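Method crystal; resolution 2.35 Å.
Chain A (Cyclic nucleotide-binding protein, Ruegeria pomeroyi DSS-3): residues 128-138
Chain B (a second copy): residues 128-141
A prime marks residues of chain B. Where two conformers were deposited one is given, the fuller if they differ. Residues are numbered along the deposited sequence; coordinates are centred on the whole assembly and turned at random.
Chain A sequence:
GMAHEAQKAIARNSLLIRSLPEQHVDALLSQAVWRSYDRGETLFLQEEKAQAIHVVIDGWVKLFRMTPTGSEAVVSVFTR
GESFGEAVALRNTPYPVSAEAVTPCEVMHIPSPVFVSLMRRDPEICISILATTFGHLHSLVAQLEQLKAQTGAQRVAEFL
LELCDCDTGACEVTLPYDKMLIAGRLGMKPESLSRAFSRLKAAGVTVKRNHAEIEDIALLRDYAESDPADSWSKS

Chain A (128-138) SILATTFGHLH
Chain B (128-141) SILATTFGHLHSLV

What forms the apolar centre of the contact? Two helices from identical chains, 128-138 and 128-141, run in nearly the same direction, crossing at 28° with axes 9.9 Å apart at closest approach. Like residues face like: the CA atoms of Leu130 and Leu130′ lie 5.8 Å apart, those of Thr133 and Thr133′ 6.5 Å, and those of Leu137 and Leu137′ 6.1 Å. Both stretches are helical throughout, with phi near -65° and psi near -40°, and together they bury 563 Å². Leu137 gives up the most surface, 101 Å². Its CB points sideways, but chi1 m and chi2 t bring the branched end inward among Leu137′, His136′, Thr133′ and Leu140′; its CD2 lies 3.8 Å from Leu137′ CG and 3.6 Å from Leu140′ CD1. Leu137′ has the same rotamer and places CD1 3.8 Å from Thr133 CB.

How do the leucines and isoleucines pack one helical turn before the threonines? Leu130 and Leu130′ both adopt chi1 t, chi2 p, which carries their ends across although their CB atoms point sideways. Ile129 and Ile129′, both m,t, point toward the partner helix and meet these ends in a reciprocal pair: Leu130 CD1 is 3.4 Å from Ile129′ CG2, and Ile129 CG2 is 3.5 Å from Leu130′ CD1. Phe134 and Phe134′ start away from the contact, yet with chi1 near -87° their ring tips return to its flank, Phe134 CZ reaching 4.3 Å from Thr133′ CG2 and Phe134′ CZ 4.3 Å from Ile129 CG2.

Why can a threonine sit in the middle of this buried seam? Thr133 and Thr133′, both chi1 p, point toward each other and pack as knobs into opposing holes. Their OG1 atoms are 3.1 Å apart, close enough for a hydrogen bond between the hydroxyls. Each hydroxyl also lies near its own backbone: Thr133 OG1 donates to Leu130 O at 2.9 Å, while Thr133′ OG1 is 3.1 Å from Leu130′ O. Polar oxygen is thus accommodated, while the CG2 methyls serve the apolar packing, Thr133 CG2 lying 3.6 Å from Leu130′ CD1.

Where does the contact become more polar? The histidines at 136 are partly exposed and point toward the partner, resting against its leucines, His136 on Leu137′ through CB and His136′ on Leu137 through its ring. His136, chi1 m, sets CB 3.6 Å from Leu137′ CD2; His136′, chi1 t, brings ND1 3.6 Å from Leu137 CD2, a van der Waals contact between a methyl and a ring nitrogen, with no polar partner in the leucine side chain.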

# COMPACT_ATOMS: atom_id res chain seq x y z
N SER A 128 12.20 1.31 -14.73
CA SER A 128 10.90 1.74 -15.15
C SER A 128 9.82 1.05 -14.29
O SER A 128 8.90 1.68 -13.85
CB SER A 128 10.78 1.39 -16.63
OG SER A 128 9.50 1.61 -17.11
N ILE A 129 9.97 -0.23 -14.00
CA ILE A 129 9.02 -0.94 -13.15
C ILE A 129 9.10 -0.46 -11.70
O ILE A 129 8.09 -0.30 -11.03
CB ILE A 129 9.23 -2.45 -13.20
CG1 ILE A 129 8.94 -2.96 -14.64
CG2 ILE A 129 8.35 -3.16 -12.11
CD1 ILE A 129 9.29 -4.40 -14.88
N LEU A 130 10.30 -0.19 -11.23
CA LEU A 130 10.50 0.31 -9.90
C LEU A 130 9.85 1.68 -9.75
O LEU A 130 9.30 1.99 -8.69
CB LEU A 130 11.98 0.41 -9.59
CG LEU A 130 12.45 0.77 -8.18
CD1 LEU A 130 11.98 -0.24 -7.06
CD2 LEU A 130 13.97 0.90 -8.21
N ALA A 131 9.90 2.50 -10.80
CA ALA A 131 9.33 3.82 -10.74
C ALA A 131 7.84 3.65 -10.50
O ALA A 131 7.26 4.27 -9.62
CB ALA A 131 9.61 4.61 -12.01
N THR A 132 7.22 2.78 -11.27
CA THR A 132 5.81 2.54 -11.14
C THR A 132 5.45 2.01 -9.73
O THR A 132 4.52 2.50 -9.11
CB THR A 132 5.39 1.60 -12.22
OG1 THR A 132 5.66 2.27 -13.45
CG2 THR A 132 3.92 1.23 -12.11
N THR A 133 6.24 1.08 -9.21
CA THR A 133 5.92 0.52 -7.92
C THR A 133 6.06 1.57 -6.82
O THR A 133 5.28 1.51 -5.86
CB THR A 133 6.78 -0.74 -7.60
OG1 THR A 133 8.13 -0.35 -7.34
CG2 THR A 133 6.72 -1.72 -8.75
N PHE A 134 7.00 2.52 -6.96
CA PHE A 134 7.12 3.59 -5.94
C PHE A 134 5.90 4.49 -5.91
O PHE A 134 5.44 4.90 -4.84
CB PHE A 134 8.35 4.48 -6.11
CG PHE A 134 9.58 3.95 -5.44
CD1 PHE A 134 9.65 3.89 -4.05
CD2 PHE A 134 10.67 3.58 -6.18
CE1 PHE A 134 10.76 3.43 -3.43
CE2 PHE A 134 11.83 3.11 -5.54
CZ PHE A 134 11.86 3.02 -4.17
N GLY A 135 5.39 4.79 -7.08
CA GLY A 135 4.18 5.60 -7.20
C GLY A 135 3.02 4.89 -6.58
O GLY A 135 2.28 5.49 -5.81
N HIS A 136 2.86 3.61 -6.92
CA HIS A 136 1.82 2.77 -6.38
C HIS A 136 1.91 2.71 -4.84
O HIS A 136 0.89 2.73 -4.15
CB HIS A 136 1.88 1.34 -6.97
CG HIS A 136 1.42 1.22 -8.40
ND1 HIS A 136 0.45 2.02 -8.96
CD2 HIS A 136 1.72 0.28 -9.35
CE1 HIS A 136 0.23 1.64 -10.21
NE2 HIS A 136 0.98 0.58 -10.47
N LEU A 137 3.12 2.65 -4.30
CA LEU A 137 3.33 2.62 -2.85
C LEU A 137 2.84 3.90 -2.14
O LEU A 137 2.23 3.82 -1.11
CB LEU A 137 4.81 2.41 -2.47
CG LEU A 137 5.48 1.03 -2.55
CD1 LEU A 137 6.98 1.18 -2.30
CD2 LEU A 137 4.86 0.01 -1.57
N HIS A 138 3.26 5.06 -2.63
CA HIS A 138 2.83 6.33 -2.10
C HIS A 138 1.29 6.44 -2.16
O HIS A 138 0.65 6.92 -1.23
CB HIS A 138 3.45 7.48 -2.89
CG HIS A 138 4.88 7.75 -2.57
ND1 HIS A 138 5.27 8.33 -1.39
CD2 HIS A 138 6.01 7.56 -3.29
CE1 HIS A 138 6.58 8.47 -1.38
NE2 HIS A 138 7.06 8.03 -2.53
N SER B 128 16.78 -6.58 -6.64
CA SER B 128 16.64 -6.64 -5.20
C SER B 128 15.68 -5.58 -4.57
O SER B 128 14.94 -5.83 -3.60
CB SER B 128 18.05 -6.49 -4.59
OG SER B 128 17.95 -6.01 -3.25
N ILE B 129 15.72 -4.37 -5.12
CA ILE B 129 14.89 -3.28 -4.60
C ILE B 129 13.45 -3.53 -4.96
O ILE B 129 12.56 -3.31 -4.17
CB ILE B 129 15.36 -1.91 -5.13
CG1 ILE B 129 16.77 -1.57 -4.60
CG2 ILE B 129 14.40 -0.84 -4.69
CD1 ILE B 129 17.54 -0.48 -5.41
N LEU B 130 13.24 -4.04 -6.17
CA LEU B 130 11.92 -4.32 -6.71
C LEU B 130 11.23 -5.47 -5.97
O LEU B 130 9.99 -5.48 -5.78
CB LEU B 130 12.06 -4.59 -8.20
CG LEU B 130 10.85 -4.77 -9.10
CD1 LEU B 130 9.79 -3.61 -8.94
CD2 LEU B 130 11.33 -4.94 -10.58
N ALA B 131 12.02 -6.44 -5.52
CA ALA B 131 11.50 -7.54 -4.73
C ALA B 131 10.90 -6.95 -3.45
O ALA B 131 9.82 -7.31 -3.03
CB ALA B 131 12.60 -8.57 -4.42
N THR B 132 11.60 -6.00 -2.86
CA THR B 132 11.17 -5.38 -1.61
C THR B 132 9.97 -4.48 -1.80
O THR B 132 9.04 -4.48 -0.98
CB THR B 132 12.34 -4.61 -1.03
OG1 THR B 132 13.42 -5.54 -0.90
CG2 THR B 132 12.05 -3.93 0.36
N THR B 133 9.95 -3.76 -2.90
CA THR B 133 8.82 -2.89 -3.18
C THR B 133 7.56 -3.70 -3.54
O THR B 133 6.45 -3.24 -3.27
CB THR B 133 9.18 -1.82 -4.24
OG1 THR B 133 9.52 -2.43 -5.47
CG2 THR B 133 10.38 -1.05 -3.78
N PHE B 134 7.72 -4.89 -4.12
CA PHE B 134 6.56 -5.77 -4.38
C PHE B 134 5.97 -6.36 -3.10
O PHE B 134 4.74 -6.46 -2.94
CB PHE B 134 6.90 -6.93 -5.33
CG PHE B 134 6.74 -6.59 -6.81
CD1 PHE B 134 5.48 -6.30 -7.33
CD2 PHE B 134 7.84 -6.60 -7.67
CE1 PHE B 134 5.32 -6.01 -8.68
CE2 PHE B 134 7.68 -6.31 -9.02
CZ PHE B 134 6.43 -6.02 -9.53
N GLY B 135 6.85 -6.80 -2.21
CA GLY B 135 6.42 -7.36 -0.95
C GLY B 135 5.69 -6.30 -0.12
O GLY B 135 4.67 -6.59 0.50
N HIS B 136 6.16 -5.06 -0.18
CA HIS B 136 5.53 -4.00 0.57
C HIS B 136 4.20 -3.66 -0.09
O HIS B 136 3.20 -3.48 0.58
CB HIS B 136 6.47 -2.79 0.69
CG HIS B 136 6.03 -1.79 1.71
ND1 HIS B 136 6.37 -0.46 1.63
CD2 HIS B 136 5.26 -1.91 2.82
CE1 HIS B 136 5.86 0.19 2.66
NE2 HIS B 136 5.16 -0.66 3.39
N LEU B 137 4.17 -3.65 -1.41
CA LEU B 137 2.89 -3.41 -2.10
C LEU B 137 1.83 -4.42 -1.67
O LEU B 137 0.69 -4.07 -1.38
CB LEU B 137 3.05 -3.45 -3.63
CG LEU B 137 3.44 -2.18 -4.37
CD1 LEU B 137 3.97 -2.51 -5.80
CD2 LEU B 137 2.26 -1.20 -4.38
N HIS B 138 2.21 -5.70 -1.66
CA HIS B 138 1.30 -6.75 -1.19
C HIS B 138 0.86 -6.53 0.22
O HIS B 138 -0.30 -6.69 0.54
CB HIS B 138 1.94 -8.12 -1.28
CG HIS B 138 1.82 -8.72 -2.63
ND1 HIS B 138 0.60 -9.12 -3.14
CD2 HIS B 138 2.74 -8.96 -3.60
CE1 HIS B 138 0.78 -9.61 -4.35
NE2 HIS B 138 2.07 -9.53 -4.65
N SER B 139 1.78 -6.15 1.07
CA SER B 139 1.41 -5.89 2.48
C SER B 139 0.39 -4.72 2.61
O SER B 139 -0.60 -4.82 3.35
CB SER B 139 2.69 -5.65 3.28
OG SER B 139 2.36 -5.10 4.54
N LEU B 140 0.62 -3.64 1.88
CA LEU B 140 -0.29 -2.50 1.91
C LEU B 140 -1.69 -2.85 1.35
O LEU B 140 -2.73 -2.46 1.92
CB LEU B 140 0.30 -1.31 1.13
CG LEU B 140 1.57 -0.68 1.73
CD1 LEU B 140 2.12 0.40 0.80
CD2 LEU B 140 1.31 -0.11 3.15
N VAL B 141 -1.72 -3.60 0.25
CA VAL B 141 -2.98 -4.07 -0.31
C VAL B 141 -3.73 -4.97 0.68
O VAL B 141 -4.94 -4.81 0.86
CB VAL B 141 -2.76 -4.82 -1.67
CG1 VAL B 141 -4.03 -5.54 -2.08
CG2 VAL B 141 -2.30 -3.84 -2.77